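Long-range contacts in pyocin sheath PA0622 (Pseudomonas aeruginosa, PDB 6PYT), which probably forms, in many copies, the contractile sheath around the tube of an R-type pyocin, as related sheath proteins do in myovirus tails: residues D313-L318 against V353-R358; S96-G101 against Q137-A142; F179-G184 against Y264-N269. One frame throughout, in Å; residues are numbered along the deposited sequence.

Contact 1 (D313-L318 against V353-R358); sequences DVTEGL and VYWNIR
This is a helix packed on a two-stranded antiparallel sheet of the C-terminal sheath domain. Helix 310-328 runs alongside strand 355-358, which pairs antiparallel with strand 335-338. The two short segments run nearly parallel, with axes 13° apart and 10.4 Å at closest approach.

The CH-pi contact centres on the indole of Trp355. Its CG is anti to the carbonyl carbon (chi1 -70°), and this carries the ring toward the helix. Val314 sits over one face. Its CG1 lies 3.8 Å from the centroid of the six-membered ring of Trp355, 18° off the ring normal. CG1 is anti to the backbone N. Val353 CG2, from the strand's own segment, covers the opposite face of the indole. The ring is thus held between two valines.

Apolar side chains make the second group. Leu318, one turn after Val314, sets CD1 on the same face as Val314, with Leu318 CD1 4.2 Å from Trp355 CG. The same methyl, Leu318 CD1, meets Ile357 CD1 at 4.3 Å. Ile294 and Met291 of helix 281-295 and Val336 of the partner strand extend this apolar layer.

Thr315 divides its two branches. OG1 turns back to Lys312 O in a hydrogen bond. CG2 meets the pyrrole edge of the indole, near its plane, with Thr315 CG2 3.4 Å from Trp355 NE1.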
ATOM      1  N   ASP B 313      15.102  -8.857 -57.592  1.00 41.60           N
ATOM      2  CA  ASP B 313      15.720  -9.224 -56.326  1.00 41.60           C
ATOM      3  C   ASP B 313      16.994  -8.448 -56.047  1.00 41.60           C
ATOM      4  O   ASP B 313      17.459  -8.457 -54.904  1.00 41.60           O
ATOM      5  CB  ASP B 313      16.006 -10.724 -56.288  1.00 41.60           C
ATOM      6  N   VAL B 314      17.566  -7.779 -57.044  1.00 41.50           N
ATOM      7  CA  VAL B 314      18.694  -6.901 -56.771  1.00 41.50           C
ATOM      8  C   VAL B 314      18.211  -5.538 -56.290  1.00 41.50           C
ATOM      9  O   VAL B 314      18.763  -4.997 -55.330  1.00 41.50           O
ATOM     10  CB  VAL B 314      19.606  -6.800 -58.004  1.00 41.50           C
ATOM     11  CG1 VAL B 314      20.680  -5.763 -57.803  1.00 41.50           C
ATOM     12  CG2 VAL B 314      20.265  -8.128 -58.268  1.00 41.50           C
ATOM     13  N   THR B 315      17.156  -4.986 -56.914  1.00 39.42           N
ATOM     14  CA  THR B 315      16.624  -3.681 -56.506  1.00 39.42           C
ATOM     15  C   THR B 315      16.133  -3.702 -55.069  1.00 39.42           C
ATOM     16  O   THR B 315      16.493  -2.834 -54.270  1.00 39.42           O
ATOM     17  CB  THR B 315      15.475  -3.242 -57.409  1.00 39.42           C
ATOM     18  OG1 THR B 315      14.444  -4.229 -57.381  1.00 39.42           O
ATOM     19  CG2 THR B 315      15.922  -3.042 -58.800  1.00 39.42           C
ATOM     20  N   GLU B 316      15.347  -4.714 -54.708  1.00 37.34           N
ATOM     21  CA  GLU B 316      14.893  -4.828 -53.332  1.00 37.34           C
ATOM     22  C   GLU B 316      16.024  -5.208 -52.393  1.00 37.34           C
ATOM     23  O   GLU B 316      15.923  -4.958 -51.191  1.00 37.34           O
ATOM     24  CB  GLU B 316      13.763  -5.843 -53.230  1.00 37.34           C
ATOM     25  N   GLY B 317      17.094  -5.791 -52.911  1.00 40.14           N
ATOM     26  CA  GLY B 317      18.297  -5.967 -52.133  1.00 40.14           C
ATOM     27  C   GLY B 317      19.088  -4.683 -52.053  1.00 40.14           C
ATOM     28  O   GLY B 317      19.684  -4.389 -51.017  1.00 40.14           O
ATOM     29  N   LEU B 318      19.122  -3.917 -53.144  1.00 40.84           N
ATOM     30  CA  LEU B 318      19.810  -2.631 -53.111  1.00 40.84           C
ATOM     31  C   LEU B 318      19.075  -1.633 -52.237  1.00 40.84           C
ATOM     32  O   LEU B 318      19.712  -0.870 -51.514  1.00 40.84           O
ATOM     33  CB  LEU B 318      19.978  -2.060 -54.513  1.00 40.84           C
ATOM     34  CG  LEU B 318      21.016  -2.667 -55.437  1.00 40.84           C
ATOM     35  CD1 LEU B 318      20.881  -2.073 -56.812  1.00 40.84           C
ATOM     36  CD2 LEU B 318      22.349  -2.373 -54.866  1.00 40.84           C
ATOM     37  N   VAL B 353      23.285  -5.800 -67.022  1.00 44.14           N
ATOM     38  CA  VAL B 353      21.991  -5.369 -66.505  1.00 44.14           C
ATOM     39  C   VAL B 353      22.222  -4.177 -65.581  1.00 44.14           C
ATOM     40  O   VAL B 353      23.125  -4.199 -64.742  1.00 44.14           O
ATOM     41  CB  VAL B 353      21.261  -6.543 -65.822  1.00 44.14           C
ATOM     42  CG1 VAL B 353      22.179  -7.285 -64.887  1.00 44.14           C
ATOM     43  CG2 VAL B 353      20.036  -6.064 -65.081  1.00 44.14           C
ATOM     44  N   TYR B 354      21.455  -3.103 -65.759  1.00 44.96           N
ATOM     45  CA  TYR B 354      21.849  -1.817 -65.201  1.00 44.96           C
ATOM     46  C   TYR B 354      20.883  -1.387 -64.104  1.00 44.96           C
ATOM     47  O   TYR B 354      19.712  -1.767 -64.104  1.00 44.96           O
ATOM     48  CB  TYR B 354      21.903  -0.687 -66.242  1.00 44.96           C
ATOM     49  CG  TYR B 354      22.795  -0.802 -67.480  1.00 44.96           C
ATOM     50  CD1 TYR B 354      23.460  -1.965 -67.836  1.00 44.96           C
ATOM     51  CD2 TYR B 354      23.030   0.321 -68.248  1.00 44.96           C
ATOM     52  CE1 TYR B 354      24.247  -2.025 -68.959  1.00 44.96           C
ATOM     53  CE2 TYR B 354      23.835   0.274 -69.357  1.00 44.96           C
ATOM     54  CZ  TYR B 354      24.445  -0.903 -69.703  1.00 44.96           C
ATOM     55  OH  TYR B 354      25.253  -0.955 -70.815  1.00 44.96           O
ATOM     56  N   TRP B 355      21.381  -0.561 -63.185  1.00 42.35           N
ATOM     57  CA  TRP B 355      20.581  -0.008 -62.101  1.00 42.35           C
ATOM     58  C   TRP B 355      21.004   1.429 -61.845  1.00 42.35           C
ATOM     59  O   TRP B 355      22.121   1.827 -62.167  1.00 42.35           O
ATOM     60  CB  TRP B 355      20.723  -0.821 -60.816  1.00 42.35           C
ATOM     61  CG  TRP B 355      20.086  -2.150 -60.887  1.00 42.35           C
ATOM     62  CD1 TRP B 355      18.790  -2.430 -60.653  1.00 42.35           C
ATOM     63  CD2 TRP B 355      20.717  -3.394 -61.187  1.00 42.35           C
ATOM     64  NE1 TRP B 355      18.554  -3.765 -60.801  1.00 42.35           N
ATOM     65  CE2 TRP B 355      19.728  -4.383 -61.128  1.00 42.35           C
ATOM     66  CE3 TRP B 355      22.019  -3.765 -61.510  1.00 42.35           C
ATOM     67  CZ2 TRP B 355      19.994  -5.711 -61.378  1.00 42.35           C
ATOM     68  CZ3 TRP B 355      22.284  -5.085 -61.747  1.00 42.35           C
ATOM     69  CH2 TRP B 355      21.279  -6.046 -61.678  1.00 42.35           C
ATOM     70  N   ASN B 356      20.104   2.200 -61.237  1.00 42.70           N
ATOM     71  CA  ASN B 356      20.304   3.621 -60.973  1.00 42.70           C
ATOM     72  C   ASN B 356      20.144   3.878 -59.482  1.00 42.70           C
ATOM     73  O   ASN B 356      19.082   3.604 -58.922  1.00 42.70           O
ATOM     74  CB  ASN B 356      19.304   4.457 -61.764  1.00 42.70           C
ATOM     75  CG  ASN B 356      19.569   4.428 -63.240  1.00 42.70           C
ATOM     76  OD1 ASN B 356      20.707   4.518 -63.676  1.00 42.70           O
ATOM     77  ND2 ASN B 356      18.518   4.303 -64.025  1.00 42.70           N
ATOM     78  N   ILE B 357      21.193   4.400 -58.842  1.00 43.82           N
ATOM     79  CA  ILE B 357      21.302   4.436 -57.383  1.00 43.82           C
ATOM     80  C   ILE B 357      21.497   5.875 -56.893  1.00 43.82           C
ATOM     81  O   ILE B 357      22.469   6.168 -56.193  1.00 43.82           O
ATOM     82  CB  ILE B 357      22.417   3.503 -56.864  1.00 43.82           C
ATOM     83  CG1 ILE B 357      22.344   2.137 -57.526  1.00 43.82           C
ATOM     84  CG2 ILE B 357      22.176   3.134 -55.411  1.00 43.82           C
ATOM     85  CD1 ILE B 357      23.519   1.267 -57.234  1.00 43.82           C
ATOM     86  N   ARG B 358      20.688   6.807 -57.399  1.00 45.04           N
ATOM     87  CA  ARG B 358      20.696   8.195 -56.931  1.00 45.04           C
ATOM     88  C   ARG B 358      20.514   8.305 -55.419  1.00 45.04           C
ATOM     89  O   ARG B 358      19.700   7.596 -54.827  1.00 45.04           O
ATOM     90  CB  ARG B 358      19.571   8.966 -57.615  1.00 45.04           C
ATOM     91  CG  ARG B 358      19.631   8.917 -59.108  1.00 45.04           C
ATOM     92  CD  ARG B 358      18.471   9.644 -59.736  1.00 45.04           C
ATOM     93  NE  ARG B 358      18.587  11.088 -59.637  1.00 45.04           N
ATOM     94  CZ  ARG B 358      17.751  11.847 -58.951  1.00 45.04           C
ATOM     95  NH1 ARG B 358      16.735  11.294 -58.315  1.00 45.04           N
ATOM     96  NH2 ARG B 358      17.914  13.158 -58.913  1.00 45.04           N
TER

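Contact 2 (S96-G101 against Q137-A142); sequences SAVIGG and QAVATA
This is an apolar contact between two helix ends, placed beside the central mixed sheet of the chain. The last turn of helix 91-99 meets the start of helix 139-150. The latter is the helix of a beta-alpha-beta crossover between the neighbouring parallel strands 127-129 and 153-156. The backbones come close, with Ile99 CA 5.8 Å from Val139 CA. The alanines at 138 and 142 are consistent with this closeness.

Ile99 carries most of the contact. Its side chain leaves its helix obliquely, yet its far end comes nearer to the other helix. CG1 is anti to the carbonyl carbon (chi1 -65°), and CD1 continues in an extended course (chi2 168°). The side chain therefore lies along the first turn of helix 139-150. Its tip, Ile99 CD1, rests against the backbone at Ala138, 3.4 Å from Ala138 O, and also touches the Ala138 methyl. Further back, Ile99 CG1 packs on Ala142 CB at 3.7 Å. Ile99 CG2 meets the same methyl from the other branch, at 3.8 Å from Ala142 CB. Val139 CG2 lies 4.0 Å from Ile99 CG1.

Val98 adds a second, more buried point. Val98 CG1 and Val139 CG1 meet at 4.0 Å, and the two side chains cross at about a right angle. Both CG1 atoms are anti to their own backbone N. Val139 thus uses one methyl for Val98 and the other for Ile99.

The first helix ends at Gly100, which has positive phi (74°) and leads into a short, weakly bonded strand at about 100-101. Gly101 pairs there with Thr109 of strand 109-110. Val98 also touches His133, while Ala142 reaches Leu111, just beyond strand 109-110. The contact thus joins helix 91-99 and its following hairpin to helix 139-150, which leads into sheet strand 153-156.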
ATOM      1  N   SER B  96      61.454   7.895 -57.275  1.00 57.84           N
ATOM      2  CA  SER B  96      61.224   6.812 -58.221  1.00 57.84           C
ATOM      3  C   SER B  96      60.995   5.487 -57.512  1.00 57.84           C
ATOM      4  O   SER B  96      60.313   4.609 -58.048  1.00 57.84           O
ATOM      5  CB  SER B  96      62.403   6.695 -59.178  1.00 57.84           C
ATOM      6  OG  SER B  96      62.226   5.601 -60.057  1.00 57.84           O
ATOM      7  N   ALA B  97      61.545   5.328 -56.313  1.00 56.77           N
ATOM      8  CA  ALA B  97      61.383   4.092 -55.568  1.00 56.77           C
ATOM      9  C   ALA B  97      60.111   4.077 -54.736  1.00 56.77           C
ATOM     10  O   ALA B  97      59.571   3.000 -54.463  1.00 56.77           O
ATOM     11  CB  ALA B  97      62.599   3.860 -54.671  1.00 56.77           C
ATOM     12  N   VAL B  98      59.617   5.248 -54.331  1.00 55.26           N
ATOM     13  CA  VAL B  98      58.335   5.309 -53.637  1.00 55.26           C
ATOM     14  C   VAL B  98      57.194   5.068 -54.615  1.00 55.26           C
ATOM     15  O   VAL B  98      56.242   4.343 -54.305  1.00 55.26           O
ATOM     16  CB  VAL B  98      58.195   6.654 -52.897  1.00 55.26           C
ATOM     17  CG1 VAL B  98      56.826   6.795 -52.263  1.00 55.26           C
ATOM     18  CG2 VAL B  98      59.255   6.761 -51.829  1.00 55.26           C
ATOM     19  N   ILE B  99      57.280   5.652 -55.815  1.00 55.50           N
ATOM     20  CA  ILE B  99      56.323   5.346 -56.876  1.00 55.50           C
ATOM     21  C   ILE B  99      56.420   3.879 -57.268  1.00 55.50           C
ATOM     22  O   ILE B  99      55.426   3.145 -57.243  1.00 55.50           O
ATOM     23  CB  ILE B  99      56.554   6.256 -58.094  1.00 55.50           C
ATOM     24  CG1 ILE B  99      56.261   7.709 -57.752  1.00 55.50           C
ATOM     25  CG2 ILE B  99      55.696   5.810 -59.257  1.00 55.50           C
ATOM     26  CD1 ILE B  99      56.729   8.666 -58.805  1.00 55.50           C
ATOM     27  N   GLY B 100      57.621   3.431 -57.620  1.00 57.98           N
ATOM     28  CA  GLY B 100      57.821   2.029 -57.940  1.00 57.98           C
ATOM     29  C   GLY B 100      57.227   1.679 -59.288  1.00 57.98           C
ATOM     30  O   GLY B 100      57.244   2.475 -60.232  1.00 57.98           O
ATOM     31  N   GLY B 101      56.692   0.483 -59.379  1.00 61.26           N
ATOM     32  CA  GLY B 101      56.043   0.047 -60.592  1.00 61.26           C
ATOM     33  C   GLY B 101      56.140  -1.461 -60.734  1.00 61.26           C
ATOM     34  O   GLY B 101      56.261  -2.181 -59.746  1.00 61.26           O
ATOM     35  N   GLN B 137      56.077  16.263 -56.641  1.00 52.45           N
ATOM     36  CA  GLN B 137      54.934  16.308 -57.538  1.00 52.45           C
ATOM     37  C   GLN B 137      54.772  15.016 -58.325  1.00 52.45           C
ATOM     38  O   GLN B 137      53.673  14.734 -58.810  1.00 52.45           O
ATOM     39  CB  GLN B 137      55.085  17.519 -58.463  1.00 52.45           C
ATOM     40  CG  GLN B 137      53.827  17.987 -59.163  1.00 52.45           C
ATOM     41  CD  GLN B 137      53.672  17.406 -60.539  1.00 52.45           C
ATOM     42  OE1 GLN B 137      54.657  17.120 -61.217  1.00 52.45           O
ATOM     43  NE2 GLN B 137      52.432  17.235 -60.971  1.00 52.45           N
ATOM     44  N   ALA B 138      55.833  14.213 -58.433  1.00 52.18           N
ATOM     45  CA  ALA B 138      55.752  12.936 -59.132  1.00 52.18           C
ATOM     46  C   ALA B 138      55.104  11.864 -58.271  1.00 52.18           C
ATOM     47  O   ALA B 138      54.325  11.050 -58.777  1.00 52.18           O
ATOM     48  CB  ALA B 138      57.142  12.484 -59.564  1.00 52.18           C
ATOM     49  N   VAL B 139      55.436  11.835 -56.979  1.00 50.78           N
ATOM     50  CA  VAL B 139      54.825  10.878 -56.063  1.00 50.78           C
ATOM     51  C   VAL B 139      53.352  11.195 -55.876  1.00 50.78           C
ATOM     52  O   VAL B 139      52.499  10.302 -55.914  1.00 50.78           O
ATOM     53  CB  VAL B 139      55.580  10.879 -54.725  1.00 50.78           C
ATOM     54  CG1 VAL B 139      54.877  10.013 -53.694  1.00 50.78           C
ATOM     55  CG2 VAL B 139      56.992  10.402 -54.925  1.00 50.78           C
ATOM     56  N   ALA B 140      53.024  12.475 -55.741  1.00 49.59           N
ATOM     57  CA  ALA B 140      51.648  12.900 -55.542  1.00 49.59           C
ATOM     58  C   ALA B 140      50.781  12.739 -56.784  1.00 49.59           C
ATOM     59  O   ALA B 140      49.560  12.877 -56.682  1.00 49.59           O
ATOM     60  CB  ALA B 140      51.635  14.346 -55.071  1.00 49.59           C
ATOM     61  N   THR B 141      51.368  12.465 -57.945  1.00 51.00           N
ATOM     62  CA  THR B 141      50.595  12.023 -59.096  1.00 51.00           C
ATOM     63  C   THR B 141      50.424  10.508 -59.104  1.00 51.00           C
ATOM     64  O   THR B 141      49.368  10.008 -59.505  1.00 51.00           O
ATOM     65  CB  THR B 141      51.271  12.504 -60.383  1.00 51.00           C
ATOM     66  OG1 THR B 141      51.465  13.920 -60.307  1.00 51.00           O
ATOM     67  CG2 THR B 141      50.408  12.223 -61.598  1.00 51.00           C
ATOM     68  N   ALA B 142      51.426   9.766 -58.630  1.00 50.70           N
ATOM     69  CA  ALA B 142      51.251   8.333 -58.437  1.00 50.70           C
ATOM     70  C   ALA B 142      50.292   8.036 -57.298  1.00 50.70           C
ATOM     71  O   ALA B 142      49.605   7.012 -57.327  1.00 50.70           O
ATOM     72  CB  ALA B 142      52.594   7.666 -58.168  1.00 50.70           C
TER

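Contact 3 (F179-G184 against Y264-N269); sequences FMVDPG and YRLWGN
Phe179 and Leu266 meet tip to tip in the buried interior of the subtilisin-like domain. Phe179 CZ lies 4.0 Å from Leu266 CD2. The ring presents its edge to the loop: Gly268 O lies in the ring plane, 3.9 Å from Phe179 CZ. Asn269 CA also lies near that edge. Val181, two residues along the strand, offers CG2 to the other leucine methyl, with Val181 CG2 4.3 Å from Leu266 CD1. Leu266 thus gives one methyl to Phe179 and the other to Val181.

Torsions set these positions. Phe179 CG is anti to the backbone N (chi1 -177°), and so is Leu266 CG (chi1 -173°). Both side chains extend toward each other. Strand 178-181 is held in the central sheet between strands 153-156 and 255-256. Ala204 and Leu207 of helix 201-214 also touch Leu266, and Ala204 touches Val181 as well. The end of Trp267 leads away from the strand and meets His5 of a second subunit edge-to-face, so the loop also takes part in an inter-subunit contact.

The contact is mostly apolar. The carbonyl of Gly268 faces the ring edge, where the weakly positive ring hydrogens would probably favour it.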
ATOM      1  N   PHE B 179      43.787  15.094 -50.966  1.00 44.86           N
ATOM      2  CA  PHE B 179      43.461  15.828 -49.746  1.00 44.86           C
ATOM      3  C   PHE B 179      44.779  16.295 -49.146  1.00 44.86           C
ATOM      4  O   PHE B 179      45.474  15.518 -48.493  1.00 44.86           O
ATOM      5  CB  PHE B 179      42.691  14.946 -48.779  1.00 44.86           C
ATOM      6  CG  PHE B 179      42.265  15.639 -47.529  1.00 44.86           C
ATOM      7  CD1 PHE B 179      41.208  16.517 -47.546  1.00 44.86           C
ATOM      8  CD2 PHE B 179      42.910  15.402 -46.335  1.00 44.86           C
ATOM      9  CE1 PHE B 179      40.793  17.143 -46.406  1.00 44.86           C
ATOM     10  CE2 PHE B 179      42.503  16.035 -45.188  1.00 44.86           C
ATOM     11  CZ  PHE B 179      41.439  16.902 -45.228  1.00 44.86           C
ATOM     12  N   MET B 180      45.127  17.551 -49.367  1.00 48.03           N
ATOM     13  CA  MET B 180      46.417  18.056 -48.932  1.00 48.03           C
ATOM     14  C   MET B 180      46.313  18.605 -47.519  1.00 48.03           C
ATOM     15  O   MET B 180      45.379  19.346 -47.204  1.00 48.03           O
ATOM     16  CB  MET B 180      46.918  19.142 -49.875  1.00 48.03           C
ATOM     17  CG  MET B 180      48.351  19.539 -49.626  1.00 48.03           C
ATOM     18  SD  MET B 180      48.838  20.847 -50.739  1.00 48.03           S
ATOM     19  CE  MET B 180      48.734  19.964 -52.276  1.00 48.03           C
ATOM     20  N   VAL B 181      47.266  18.232 -46.673  1.00 49.47           N
ATOM     21  CA  VAL B 181      47.427  18.811 -45.345  1.00 49.47           C
ATOM     22  C   VAL B 181      48.825  19.412 -45.316  1.00 49.47           C
ATOM     23  O   VAL B 181      49.811  18.687 -45.157  1.00 49.47           O
ATOM     24  CB  VAL B 181      47.245  17.780 -44.231  1.00 49.47           C
ATOM     25  CG1 VAL B 181      47.461  18.425 -42.881  1.00 49.47           C
ATOM     26  CG2 VAL B 181      45.878  17.165 -44.306  1.00 49.47           C
ATOM     27  N   ASP B 182      48.929  20.727 -45.474  1.00 52.85           N
ATOM     28  CA  ASP B 182      50.267  21.292 -45.637  1.00 52.85           C
ATOM     29  C   ASP B 182      51.146  21.418 -44.389  1.00 52.85           C
ATOM     30  O   ASP B 182      52.306  20.988 -44.468  1.00 52.85           O
ATOM     31  CB  ASP B 182      50.215  22.659 -46.315  1.00 52.85           C
ATOM     32  N   PRO B 183      50.716  22.009 -43.260  1.00 51.50           N
ATOM     33  CA  PRO B 183      51.687  22.270 -42.187  1.00 51.50           C
ATOM     34  C   PRO B 183      52.103  20.984 -41.495  1.00 51.50           C
ATOM     35  O   PRO B 183      51.268  20.153 -41.139  1.00 51.50           O
ATOM     36  CB  PRO B 183      50.927  23.195 -41.232  1.00 51.50           C
ATOM     37  CG  PRO B 183      49.797  23.698 -42.018  1.00 51.50           C
ATOM     38  CD  PRO B 183      49.408  22.569 -42.872  1.00 51.50           C
ATOM     39  N   GLY B 184      53.408  20.809 -41.353  1.00 54.03           N
ATOM     40  CA  GLY B 184      53.919  19.627 -40.709  1.00 54.03           C
ATOM     41  C   GLY B 184      53.659  19.634 -39.220  1.00 54.03           C
ATOM     42  O   GLY B 184      53.389  20.658 -38.603  1.00 54.03           O
ATOM     43  N   TYR B 264      46.181  21.285 -32.600  1.00 53.49           N
ATOM     44  CA  TYR B 264      45.190  20.451 -31.938  1.00 53.49           C
ATOM     45  C   TYR B 264      44.193  19.819 -32.898  1.00 53.49           C
ATOM     46  O   TYR B 264      43.848  18.650 -32.731  1.00 53.49           O
ATOM     47  CB  TYR B 264      44.472  21.288 -30.874  1.00 53.49           C
ATOM     48  CG  TYR B 264      43.692  20.544 -29.833  1.00 53.49           C
ATOM     49  CD1 TYR B 264      44.334  19.727 -28.917  1.00 53.49           C
ATOM     50  CD2 TYR B 264      42.324  20.730 -29.702  1.00 53.49           C
ATOM     51  CE1 TYR B 264      43.622  19.054 -27.936  1.00 53.49           C
ATOM     52  CE2 TYR B 264      41.604  20.073 -28.722  1.00 53.49           C
ATOM     53  CZ  TYR B 264      42.258  19.234 -27.843  1.00 53.49           C
ATOM     54  OH  TYR B 264      41.557  18.568 -26.865  1.00 53.49           O
ATOM     55  N   ARG B 265      43.740  20.539 -33.923  1.00 48.57           N
ATOM     56  CA  ARG B 265      42.609  20.102 -34.736  1.00 48.57           C
ATOM     57  C   ARG B 265      42.902  20.223 -36.221  1.00 48.57           C
ATOM     58  O   ARG B 265      43.316  21.286 -36.680  1.00 48.57           O
ATOM     59  CB  ARG B 265      41.367  20.925 -34.407  1.00 48.57           C
ATOM     60  CG  ARG B 265      40.831  20.668 -33.034  1.00 48.57           C
ATOM     61  CD  ARG B 265      39.610  21.486 -32.724  1.00 48.57           C
ATOM     62  NE  ARG B 265      39.203  21.216 -31.358  1.00 48.57           N
ATOM     63  CZ  ARG B 265      38.405  20.219 -31.004  1.00 48.57           C
ATOM     64  NH1 ARG B 265      37.918  19.395 -31.915  1.00 48.57           N
ATOM     65  NH2 ARG B 265      38.094  20.042 -29.731  1.00 48.57           N
ATOM     66  N   LEU B 266      42.660  19.147 -36.970  1.00 45.80           N
ATOM     67  CA  LEU B 266      42.625  19.239 -38.424  1.00 45.80           C
ATOM     68  C   LEU B 266      41.454  20.112 -38.830  1.00 45.80           C
ATOM     69  O   LEU B 266      40.399  20.077 -38.200  1.00 45.80           O
ATOM     70  CB  LEU B 266      42.506  17.853 -39.061  1.00 45.80           C
ATOM     71  CG  LEU B 266      42.618  17.718 -40.583  1.00 45.80           C
ATOM     72  CD1 LEU B 266      43.326  16.440 -40.904  1.00 45.80           C
ATOM     73  CD2 LEU B 266      41.270  17.694 -41.272  1.00 45.80           C
ATOM     74  N   TRP B 267      41.640  20.911 -39.875  1.00 46.62           N
ATOM     75  CA  TRP B 267      40.735  22.033 -40.056  1.00 46.62           C
ATOM     76  C   TRP B 267      39.961  22.027 -41.361  1.00 46.62           C
ATOM     77  O   TRP B 267      38.737  22.154 -41.326  1.00 46.62           O
ATOM     78  CB  TRP B 267      41.514  23.338 -39.875  1.00 46.62           C
ATOM     79  CG  TRP B 267      40.688  24.582 -39.888  1.00 46.62           C
ATOM     80  CD1 TRP B 267      40.815  25.624 -40.742  1.00 46.62           C
ATOM     81  CD2 TRP B 267      39.584  24.900 -39.029  1.00 46.62           C
ATOM     82  NE1 TRP B 267      39.891  26.588 -40.456  1.00 46.62           N
ATOM     83  CE2 TRP B 267      39.120  26.163 -39.409  1.00 46.62           C
ATOM     84  CE3 TRP B 267      38.955  24.246 -37.963  1.00 46.62           C
ATOM     85  CZ2 TRP B 267      38.061  26.781 -38.778  1.00 46.62           C
ATOM     86  CZ3 TRP B 267      37.902  24.861 -37.345  1.00 46.62           C
ATOM     87  CH2 TRP B 267      37.465  26.114 -37.752  1.00 46.62           C
ATOM     88  N   GLY B 268      40.605  21.895 -42.509  1.00 45.46           N
ATOM     89  CA  GLY B 268      39.864  21.963 -43.752  1.00 45.46           C
ATOM     90  C   GLY B 268      39.050  20.711 -44.042  1.00 45.46           C
ATOM     91  O   GLY B 268      39.250  19.653 -43.454  1.00 45.46           O
ATOM     92  N   ASN B 269      38.088  20.853 -44.959  1.00 45.81           N
ATOM     93  CA  ASN B 269      37.349  19.705 -45.473  1.00 45.81           C
ATOM     94  C   ASN B 269      37.114  19.752 -46.975  1.00 45.81           C
ATOM     95  O   ASN B 269      36.317  18.957 -47.481  1.00 45.81           O
ATOM     96  CB  ASN B 269      36.005  19.530 -44.775  1.00 45.81           C
ATOM     97  CG  ASN B 269      35.211  20.803 -44.699  1.00 45.81           C
ATOM     98  OD1 ASN B 269      35.621  21.842 -45.210  1.00 45.81           O
ATOM     99  ND2 ASN B 269      34.064  20.733 -44.046  1.00 45.81           N
TER

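How the contacts relate
The three contacts follow one another along the chain without overlapping: contact 2 comes first, then contact 3, then contact 1. Contacts 2 and 3 are the closest pair, with centres 22 Å apart and nearest atoms about 7 Å apart. Both belong to the region of the central mixed sheet. Contact 3 includes one of its strands, and contact 2 includes the helix leading into another. Contact 1 stands apart in the C-terminal domain, its centre 38 Å from that of contact 2 and 37 Å from that of contact 3. None of the three touches another. Contact 3 also lies next to neighbouring subunits, whereas no other chain touches contact 2.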